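Local coordinates for protein acetyltransferase, GNAT family (Listeria monocytogenes str. 4b, PDB 2OH1) that probably transfers an acetyl group from acetyl-coenzyme A to a substrate not yet identified, as members of the GNAT acetyltransferase family do, at residues T44-I49 and D143-N148; D91-E96 and K165-Y170; D101-L106 and F139-C144. One frame throughout, in Å; residues are numbered along the deposited sequence. Where two conformers were deposited one is given.

Interaction 1. Residues T44-I49 and D143-N148; sequences TQWSDI and DCIESN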
loop_
_atom_site.group_PDB
_atom_site.type_symbol
_atom_site.label_atom_id
_atom_site.label_comp_id
_atom_site.label_asym_id
_atom_site.label_seq_id
_atom_site.Cartn_x
_atom_site.Cartn_y
_atom_site.Cartn_z
ATOM N N THR A 44 6.181 -6.714 16.247
ATOM C CA THR A 44 4.973 -5.922 16.610
ATOM C C THR A 44 5.370 -4.479 16.773
ATOM O O THR A 44 6.058 -4.105 17.693
ATOM C CB THR A 44 4.210 -6.453 17.872
ATOM O OG1 THR A 44 3.150 -7.316 17.444
ATOM C CG2 THR A 44 3.583 -5.305 18.730
ATOM N N GLN A 45 4.904 -3.687 15.837
ATOM C CA GLN A 45 5.178 -2.280 15.788
ATOM C C GLN A 45 3.935 -1.531 16.271
ATOM O O GLN A 45 2.819 -1.905 15.908
ATOM C CB GLN A 45 5.424 -1.916 14.357
ATOM C CG GLN A 45 6.491 -2.813 13.763
ATOM C CD GLN A 45 6.943 -2.285 12.453
ATOM O OE1 GLN A 45 8.011 -1.702 12.364
ATOM N NE2 GLN A 45 6.103 -2.435 11.428
ATOM N N TRP A 46 4.123 -0.471 17.038
ATOM C CA TRP A 46 2.965 0.278 17.546
ATOM C C TRP A 46 2.139 0.874 16.397
ATOM O O TRP A 46 0.926 1.053 16.519
ATOM C CB TRP A 46 3.315 1.326 18.600
ATOM C CG TRP A 46 3.848 2.605 18.057
ATOM C CD1 TRP A 46 5.154 2.916 17.794
ATOM C CD2 TRP A 46 3.084 3.752 17.678
ATOM N NE1 TRP A 46 5.229 4.180 17.259
ATOM C CE2 TRP A 46 3.968 4.717 17.201
ATOM C CE3 TRP A 46 1.713 4.061 17.728
ATOM C CZ2 TRP A 46 3.542 5.980 16.773
ATOM C CZ3 TRP A 46 1.310 5.294 17.298
ATOM C CH2 TRP A 46 2.191 6.235 16.847
ATOM N N SER A 47 2.779 1.161 15.274
ATOM C CA SER A 47 2.076 1.634 14.115
ATOM C C SER A 47 1.047 0.638 13.558
ATOM O O SER A 47 0.026 1.060 12.979
ATOM C CB SER A 47 3.081 1.993 12.982
ATOM O OG SER A 47 3.920 0.852 12.694
ATOM N N ASP A 48 1.301 -0.670 13.680
ATOM C CA ASP A 48 0.338 -1.672 13.209
ATOM C C ASP A 48 -0.835 -1.739 14.157
ATOM O O ASP A 48 -1.953 -1.946 13.775
ATOM C CB ASP A 48 1.006 -3.044 13.073
ATOM C CG ASP A 48 1.881 -3.116 11.798
ATOM O OD1 ASP A 48 1.470 -2.572 10.743
ATOM O OD2 ASP A 48 2.974 -3.702 11.856
ATOM N N ILE A 49 -0.546 -1.584 15.423
ATOM C CA ILE A 49 -1.570 -1.505 16.487
ATOM C C ILE A 49 -2.424 -0.247 16.216
ATOM O O ILE A 49 -3.628 -0.294 16.452
ATOM C CB ILE A 49 -0.943 -1.408 17.901
ATOM C CG1 ILE A 49 -0.070 -2.639 18.193
ATOM C CG2 ILE A 49 -2.003 -1.199 19.020
ATOM C CD1 ILE A 49 0.754 -2.491 19.492
ATOM N N ASP A 143 3.487 6.861 4.895
ATOM C CA ASP A 143 4.194 7.091 6.159
ATOM C C ASP A 143 4.786 5.767 6.663
ATOM O O ASP A 143 4.353 4.692 6.276
ATOM C CB ASP A 143 3.254 7.763 7.151
ATOM C CG ASP A 143 1.986 6.972 7.466
ATOM O OD1 ASP A 143 2.070 5.797 7.909
ATOM O OD2 ASP A 143 0.841 7.537 7.367
ATOM N N CYS A 144 5.816 5.854 7.499
ATOM C CA CYS A 144 6.524 4.656 7.985
ATOM C C CYS A 144 6.966 4.954 9.390
ATOM O O CYS A 144 7.484 6.004 9.639
ATOM C CB CYS A 144 7.790 4.345 7.133
ATOM S SG CYS A 144 8.450 2.742 7.431
ATOM N N ILE A 145 6.740 4.008 10.283
ATOM C CA ILE A 145 7.244 4.140 11.623
ATOM C C ILE A 145 8.775 4.418 11.591
ATOM O O ILE A 145 9.513 3.776 10.847
ATOM C CB ILE A 145 6.874 2.838 12.442
ATOM C CG1 ILE A 145 7.065 3.073 13.917
ATOM C CG2 ILE A 145 7.628 1.597 11.914
ATOM C CD1 ILE A 145 6.737 1.783 14.746
ATOM N N GLU A 146 9.216 5.379 12.391
ATOM C CA GLU A 146 10.620 5.803 12.394
ATOM C C GLU A 146 11.617 4.706 12.798
ATOM O O GLU A 146 12.815 4.832 12.504
ATOM C CB GLU A 146 10.824 7.035 13.272
ATOM C CG GLU A 146 10.725 6.786 14.760
ATOM C CD GLU A 146 10.886 8.063 15.563
ATOM O OE1 GLU A 146 11.476 9.035 15.034
ATOM O OE2 GLU A 146 10.433 8.089 16.723
ATOM N N SER A 147 11.155 3.661 13.487
ATOM C CA SER A 147 12.046 2.609 13.943
ATOM C C SER A 147 12.207 1.383 13.056
ATOM O O SER A 147 13.066 0.539 13.361
ATOM C CB SER A 147 11.568 2.155 15.319
ATOM O OG SER A 147 10.216 1.724 15.274
ATOM N N ASN A 148 11.420 1.255 11.971
ATOM C CA ASN A 148 11.560 0.097 11.074
ATOM C C ASN A 148 12.611 0.400 10.009
ATOM O O ASN A 148 12.311 0.969 8.953
ATOM C CB ASN A 148 10.240 -0.300 10.416
ATOM C CG ASN A 148 10.319 -1.614 9.714
ATOM O OD1 ASN A 148 11.368 -2.033 9.218
ATOM N ND2 ASN A 148 9.177 -2.296 9.650
HETATM O O HOH W 1 9.624 -1.068 14.204
#
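Ile145, the last residue of strand 139-145, carries the apolar half of this contact against the first turn of helix 46-51. With CG1 anti to the backbone N (chi1 -166°) and the chain extended beyond it, CD1 reaches Trp46, where it lies 3.6 Å from CD1 of the indole and meets the ring obliquely. The same methyl and the branch point of Ile145 rest on Ser47 OG, with Ile145 CB 3.6 Å from that hydroxyl oxygen. The other branch, Ile145 CG2, touches Gln45 OE1. This oxygen is the polar hub of the contact: Asn148 ND2 donates to Gln45 OE1 over 3.0 Å, a weak bond bent to 124° at the hydrogen, with the two amide planes 72° apart. A water also donates to Gln45 OE1 at 2.5 Å and joins it to Ser147 OG. In a second shell, Gln45 NE2 makes a long, weak bond to Asp48 OD2, which may help to orient the amide, and Asp48 OD1 is paired with Arg108. The amide of Asn148 is held more firmly from its other end, since OD1 accepts from Leu151 N and Thr150 OG1 as the N-cap of helix 149-157. A type I beta turn from Ile145 to Asn148 leads from strand 139-145 into helix 149-157 of the GNAT fold, and the start of helix 46-51, with Gln45 at its N-cap position, packs against it.

Interaction 2. Residues D91-E96 and K165-Y170; sequences DTDLWE and KKNGFY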
loop_
_atom_site.group_PDB
_atom_site.type_symbol
_atom_site.label_atom_id
_atom_site.label_comp_id
_atom_site.label_asym_id
_atom_site.label_seq_id
_atom_site.Cartn_x
_atom_site.Cartn_y
_atom_site.Cartn_z
ATOM N N ASP A 91 -4.095 10.928 7.335
ATOM C CA ASP A 91 -3.191 11.472 6.285
ATOM C C ASP A 91 -3.222 12.975 6.356
ATOM O O ASP A 91 -2.218 13.686 6.322
ATOM C CB ASP A 91 -3.594 11.023 4.870
ATOM C CG ASP A 91 -3.543 9.550 4.684
ATOM O OD1 ASP A 91 -2.551 8.937 5.167
ATOM O OD2 ASP A 91 -4.429 8.936 4.001
ATOM N N THR A 92 -4.434 13.538 6.505
ATOM C CA THR A 92 -4.548 14.985 6.516
ATOM C C THR A 92 -3.860 15.591 7.722
ATOM O O THR A 92 -3.196 16.597 7.574
ATOM C CB THR A 92 -6.030 15.392 6.527
ATOM O OG1 THR A 92 -6.607 15.098 5.246
ATOM C CG2 THR A 92 -6.209 16.876 6.909
ATOM N N ASP A 93 -4.010 14.988 8.901
ATOM C CA ASP A 93 -3.328 15.480 10.102
ATOM C C ASP A 93 -1.803 15.374 9.979
ATOM O O ASP A 93 -1.057 16.328 10.223
ATOM C CB ASP A 93 -3.809 14.674 11.362
ATOM C CG ASP A 93 -3.247 15.189 12.616
ATOM O OD1 ASP A 93 -3.761 16.237 13.021
ATOM O OD2 ASP A 93 -2.305 14.596 13.181
ATOM N N LEU A 94 -1.333 14.229 9.485
ATOM C CA LEU A 94 0.070 13.957 9.402
ATOM C C LEU A 94 0.806 14.898 8.428
ATOM O O LEU A 94 1.894 15.356 8.712
ATOM C CB LEU A 94 0.277 12.488 9.029
ATOM C CG LEU A 94 1.568 11.910 9.476
ATOM C CD1 LEU A 94 1.626 11.791 10.996
ATOM C CD2 LEU A 94 1.835 10.607 8.725
ATOM N N TRP A 95 0.194 15.156 7.274
ATOM C CA TRP A 95 0.817 15.895 6.146
ATOM C C TRP A 95 0.655 17.438 6.255
ATOM O O TRP A 95 1.257 18.171 5.495
ATOM C CB TRP A 95 0.296 15.341 4.800
ATOM C CG TRP A 95 0.948 14.000 4.471
ATOM C CD1 TRP A 95 0.580 12.774 4.926
ATOM C CD2 TRP A 95 2.170 13.798 3.733
ATOM N NE1 TRP A 95 1.457 11.834 4.499
ATOM C CE2 TRP A 95 2.447 12.435 3.750
ATOM C CE3 TRP A 95 3.039 14.670 3.014
ATOM C CZ2 TRP A 95 3.587 11.895 3.105
ATOM C CZ3 TRP A 95 4.158 14.131 2.378
ATOM C CH2 TRP A 95 4.397 12.769 2.429
ATOM N N GLU A 96 -0.182 17.877 7.192
ATOM C CA GLU A 96 -0.314 19.313 7.532
ATOM C C GLU A 96 -0.586 20.092 6.254
ATOM O O GLU A 96 -1.520 19.738 5.520
ATOM C CB GLU A 96 0.900 19.801 8.328
ATOM C CG GLU A 96 1.046 19.041 9.642
ATOM C CD GLU A 96 2.023 19.652 10.631
ATOM O OE1 GLU A 96 2.881 20.468 10.209
ATOM O OE2 GLU A 96 1.915 19.307 11.839
ATOM N N LYS A 165 8.735 14.426 9.369
ATOM C CA LYS A 165 8.434 13.482 10.443
ATOM C C LYS A 165 7.334 14.049 11.332
ATOM O O LYS A 165 7.282 15.279 11.520
ATOM C CB LYS A 165 9.687 13.148 11.255
ATOM C CG LYS A 165 10.080 14.181 12.223
ATOM C CD LYS A 165 11.400 13.843 12.951
ATOM C CE LYS A 165 11.284 12.629 13.839
ATOM N NZ LYS A 165 12.337 12.711 14.920
ATOM N N LYS A 166 6.454 13.175 11.807
ATOM C CA LYS A 166 5.404 13.596 12.736
ATOM C C LYS A 166 4.850 12.385 13.426
ATOM O O LYS A 166 4.687 11.306 12.817
ATOM C CB LYS A 166 4.300 14.355 12.028
ATOM C CG LYS A 166 3.197 14.859 12.976
ATOM C CD LYS A 166 2.272 15.835 12.322
ATOM C CE LYS A 166 1.107 16.230 13.233
ATOM N NZ LYS A 166 0.193 17.207 12.570
ATOM N N ASN A 167 4.625 12.550 14.750
ATOM C CA ASN A 167 3.928 11.522 15.539
ATOM C C ASN A 167 4.607 10.164 15.525
ATOM O O ASN A 167 3.936 9.121 15.650
ATOM C CB ASN A 167 2.460 11.430 15.128
ATOM C CG ASN A 167 1.627 12.618 15.642
ATOM O OD1 ASN A 167 2.022 13.266 16.590
ATOM N ND2 ASN A 167 0.503 12.873 15.036
ATOM N N GLY A 168 5.937 10.180 15.368
ATOM C CA GLY A 168 6.710 8.956 15.337
ATOM C C GLY A 168 6.816 8.300 14.000
ATOM O O GLY A 168 7.252 7.130 13.923
ATOM N N PHE A 169 6.350 8.991 12.936
ATOM C CA PHE A 169 6.410 8.489 11.565
ATOM C C PHE A 169 7.323 9.333 10.696
ATOM O O PHE A 169 7.371 10.529 10.856
ATOM C CB PHE A 169 5.007 8.436 10.908
ATOM C CG PHE A 169 4.068 7.422 11.525
ATOM C CD1 PHE A 169 3.416 7.727 12.712
ATOM C CD2 PHE A 169 3.892 6.200 10.976
ATOM C CE1 PHE A 169 2.592 6.834 13.301
ATOM C CE2 PHE A 169 3.052 5.280 11.563
ATOM C CZ PHE A 169 2.398 5.612 12.734
ATOM N N TYR A 170 7.991 8.711 9.733
ATOM C CA TYR A 170 8.628 9.455 8.637
ATOM C C TYR A 170 7.640 9.497 7.448
ATOM O O TYR A 170 6.915 8.548 7.174
ATOM C CB TYR A 170 9.921 8.791 8.216
ATOM C CG TYR A 170 11.003 8.797 9.252
ATOM C CD1 TYR A 170 11.303 9.945 9.980
ATOM C CD2 TYR A 170 11.786 7.683 9.439
ATOM C CE1 TYR A 170 12.351 9.950 10.889
ATOM C CE2 TYR A 170 12.816 7.661 10.318
ATOM C CZ TYR A 170 13.120 8.792 11.062
ATOM O OH TYR A 170 14.175 8.764 11.959
HETATM O O HOH W 2 -1.512 14.892 15.775
HETATM O O HOH W 3 -1.992 17.767 14.423
HETATM O O HOH W 4 -1.397 12.323 12.964
#
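Lys166 and Leu94 form the close-packed part of this contact. The lysine leaves its strand with CG anti to the backbone N (chi1 -178°) and every later torsion extended, so that its aliphatic chain runs past Leu94 in the opposite direction, Leu94 CD1 lying 3.8 Å from Lys166 CB. The other methyl, Leu94 CD2, approaches CB of the buried Phe169 and continues the packed side; the Phe169 ring meets Trp90 edge-to-face. The ammonium group of Lys166 thereby arrives at the C-terminal end of helix 89-95. There NZ of Lys166 donates to the carbonyl O of Asp93 at 2.8 Å, from above the carbonyl plane, and to Glu96 OE2, also at 2.8 Å, in a salt bridge on the anti lone pair of the carboxylate. Lys166 begins the type I' turn of the hairpin between strands 161-166 and 169-175, with Asn167 and Gly168 at its corner; the hairpin at the edge of the sheet is thus tied to the helix. The outer side is looser and wet. Asp93 OD2 is a long 3.7 Å from Lys166 NZ, and two waters bridge the same oxygen to Asn167 ND2, whose amide lies nearly coplanar with the carboxylate. A third water joins Asp93 OD1 to Lys166 NZ.

Interaction 3. Residues D101-L106 and F139-C144; sequences DKAYYL and FIRLDC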
loop_
_atom_site.group_PDB
_atom_site.type_symbol
_atom_site.label_atom_id
_atom_site.label_comp_id
_atom_site.label_asym_id
_atom_site.label_seq_id
_atom_site.Cartn_x
_atom_site.Cartn_y
_atom_site.Cartn_z
ATOM N N ASP A 101 -2.651 19.260 -1.371
ATOM C CA ASP A 101 -2.227 18.709 -2.677
ATOM C C ASP A 101 -2.992 17.446 -2.959
ATOM O O ASP A 101 -3.322 16.673 -2.054
ATOM C CB ASP A 101 -0.751 18.343 -2.714
ATOM C CG ASP A 101 0.125 19.443 -2.231
ATOM O OD1 ASP A 101 -0.354 20.598 -2.277
ATOM O OD2 ASP A 101 1.273 19.150 -1.783
ATOM N N LYS A 102 -3.303 17.223 -4.214
ATOM C CA LYS A 102 -3.905 15.980 -4.590
ATOM C C LYS A 102 -2.807 14.933 -4.526
ATOM O O LYS A 102 -1.696 15.134 -4.989
ATOM C CB LYS A 102 -4.452 16.030 -6.000
ATOM C CG LYS A 102 -5.417 17.198 -6.254
ATOM C CD LYS A 102 -6.566 17.190 -5.281
ATOM C CE LYS A 102 -7.588 18.279 -5.640
ATOM N NZ LYS A 102 -8.712 18.183 -4.679
ATOM N N ALA A 103 -3.149 13.791 -3.957
ATOM C CA ALA A 103 -2.203 12.712 -3.782
ATOM C C ALA A 103 -2.986 11.459 -3.464
ATOM O O ALA A 103 -4.086 11.542 -2.969
ATOM C CB ALA A 103 -1.226 13.010 -2.646
ATOM N N TYR A 104 -2.391 10.318 -3.778
ATOM C CA TYR A 104 -2.816 9.030 -3.297
ATOM C C TYR A 104 -1.927 8.620 -2.139
ATOM O O TYR A 104 -0.713 8.927 -2.117
ATOM C CB TYR A 104 -2.648 7.991 -4.372
ATOM C CG TYR A 104 -3.560 8.138 -5.593
ATOM C CD1 TYR A 104 -4.645 9.037 -5.621
ATOM C CD2 TYR A 104 -3.347 7.324 -6.720
ATOM C CE1 TYR A 104 -5.513 9.084 -6.725
ATOM C CE2 TYR A 104 -4.177 7.416 -7.818
ATOM C CZ TYR A 104 -5.231 8.273 -7.802
ATOM O OH TYR A 104 -6.047 8.370 -8.912
ATOM N N TYR A 105 -2.530 7.960 -1.151
ATOM C CA TYR A 105 -1.860 7.559 0.057
ATOM C C TYR A 105 -1.884 6.030 0.112
ATOM O O TYR A 105 -2.926 5.414 0.035
ATOM C CB TYR A 105 -2.528 8.157 1.312
ATOM C CG TYR A 105 -2.390 9.657 1.328
ATOM C CD1 TYR A 105 -3.225 10.436 0.560
ATOM C CD2 TYR A 105 -1.354 10.287 2.002
ATOM C CE1 TYR A 105 -3.056 11.845 0.484
ATOM C CE2 TYR A 105 -1.193 11.672 1.968
ATOM C CZ TYR A 105 -2.023 12.452 1.219
ATOM O OH TYR A 105 -1.844 13.827 1.165
ATOM N N LEU A 106 -0.712 5.411 0.163
ATOM C CA LEU A 106 -0.652 3.967 0.206
ATOM C C LEU A 106 -0.707 3.510 1.647
ATOM O O LEU A 106 0.315 3.647 2.355
ATOM C CB LEU A 106 0.654 3.458 -0.463
ATOM C CG LEU A 106 0.927 3.917 -1.892
ATOM C CD1 LEU A 106 2.127 3.158 -2.520
ATOM C CD2 LEU A 106 -0.301 3.801 -2.759
ATOM N N PHE A 139 1.342 13.207 -6.740
ATOM C CA PHE A 139 2.141 12.523 -5.740
ATOM C C PHE A 139 1.508 11.205 -5.302
ATOM O O PHE A 139 0.274 11.087 -5.218
ATOM C CB PHE A 139 2.271 13.349 -4.458
ATOM C CG PHE A 139 2.834 14.734 -4.649
ATOM C CD1 PHE A 139 4.186 14.915 -4.852
ATOM C CD2 PHE A 139 2.003 15.833 -4.602
ATOM C CE1 PHE A 139 4.710 16.210 -5.034
ATOM C CE2 PHE A 139 2.524 17.116 -4.757
ATOM C CZ PHE A 139 3.864 17.286 -4.979
ATOM N N ILE A 140 2.365 10.238 -4.991
ATOM C CA ILE A 140 2.002 9.083 -4.174
ATOM C C ILE A 140 2.733 9.315 -2.845
ATOM O O ILE A 140 3.924 9.677 -2.840
ATOM C CB ILE A 140 2.494 7.692 -4.739
ATOM C CG1 ILE A 140 1.997 7.377 -6.145
ATOM C CG2 ILE A 140 2.131 6.522 -3.772
ATOM C CD1 ILE A 140 0.484 7.496 -6.322
ATOM N N ARG A 141 2.022 9.087 -1.743
ATOM C CA ARG A 141 2.508 9.367 -0.390
ATOM C C ARG A 141 2.318 8.192 0.510
ATOM O O ARG A 141 1.407 7.384 0.325
ATOM C CB ARG A 141 1.813 10.586 0.199
ATOM C CG ARG A 141 2.263 11.875 -0.535
ATOM C CD ARG A 141 1.493 13.069 -0.039
ATOM N NE ARG A 141 2.071 14.310 -0.547
ATOM C CZ ARG A 141 1.493 15.474 -0.485
ATOM N NH1 ARG A 141 0.270 15.590 -0.009
ATOM N NH2 ARG A 141 2.134 16.532 -0.985
ATOM N N LEU A 142 3.206 8.102 1.478
ATOM C CA LEU A 142 3.027 7.104 2.527
ATOM C C LEU A 142 3.809 7.520 3.780
ATOM O O LEU A 142 4.582 8.458 3.754
ATOM C CB LEU A 142 3.446 5.733 2.058
ATOM C CG LEU A 142 4.918 5.657 1.656
ATOM C CD1 LEU A 142 5.827 5.375 2.880
ATOM C CD2 LEU A 142 5.121 4.657 0.542
ATOM N N ASP A 143 3.487 6.861 4.895
ATOM C CA ASP A 143 4.194 7.091 6.159
ATOM C C ASP A 143 4.786 5.767 6.663
ATOM O O ASP A 143 4.353 4.692 6.276
ATOM C CB ASP A 143 3.254 7.763 7.151
ATOM C CG ASP A 143 1.986 6.972 7.466
ATOM O OD1 ASP A 143 2.070 5.797 7.909
ATOM O OD2 ASP A 143 0.841 7.537 7.367
ATOM N N CYS A 144 5.816 5.854 7.499
ATOM C CA CYS A 144 6.524 4.656 7.985
ATOM C C CYS A 144 6.966 4.954 9.390
ATOM O O CYS A 144 7.484 6.004 9.639
ATOM C CB CYS A 144 7.790 4.345 7.133
ATOM S SG CYS A 144 8.450 2.742 7.431
HETATM O O HOH W 5 1.035 5.071 4.689
#
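Leu106 and Ile140 meet at the apolar centre of this strand pair, where, in the conformer of Leu106 described, Leu106 CG comes within 3.4 Å of Ile140 CG2, tighter than ordinary van der Waals contact. The other branch of the isoleucine turns toward the start of strand 103-111, and its CD1 reaches CB of Tyr104 at 3.7 Å. Helix 120-134 packs over this face, with Leu131 against Tyr104 and Ile125 and Ala128 against Leu106. Strands 103-111 and 139-145 run parallel, forming with that helix a beta-alpha-beta crossover within the mixed GNAT sheet. Their short segments are inclined by 33°, and three backbone bonds join them: Tyr104 N to Phe139 O, Arg141 N to Tyr104 O, and Leu106 N to Arg141 O, the last 2.9 Å long and nearly along the C=O axis. Farther along, a water links Leu106 O to Asp143 N, a parting consistent with the splay of these two strands that admits acetyl-CoA in the family. The opposite face, bearing Ala103, Tyr105, Phe139 and Arg141, becomes polar toward its edge. Arg141, extended from CG to NE, lies beside Tyr105 and points the same way, its CD against the ring at CE2. NH1 of Arg141 donates to Tyr105 OH at 3.0 Å, almost exactly in the guanidinium plane, and also to Leu98 O. NH2 of Arg141 salt-bridges the anti lone pair of Asp101 OD2 at 2.9 Å, while sitting 3.6 Å above the Phe139 ring plane, offset toward its rim. Arg141 NE donates to Gln173 OE1 on strand 169-175.

All three contacts meet on one part of the mixed sheet, where strands 103-111, 139-145 and 169-175 lie side by side. Interactions 1 and 3, centres about 17 Å apart, share Asp143 and Cys144 on strand 139-145: interaction 1 uses its C-terminal end and the turn after it, interaction 3 most of its length. The centre of interaction 2 lies about 13 Å from that of interaction 1 and 11 Å from that of interaction 3; backbone pairing of Cys144 with Tyr170 joins it to both. Along the chain, interaction 3 is nested inside the loop closed by 91-96 and 165-170, whereas interactions 1 and 2 interleave. The shared strand 139-145 is probably one wall of the family's acetyl-CoA cleft.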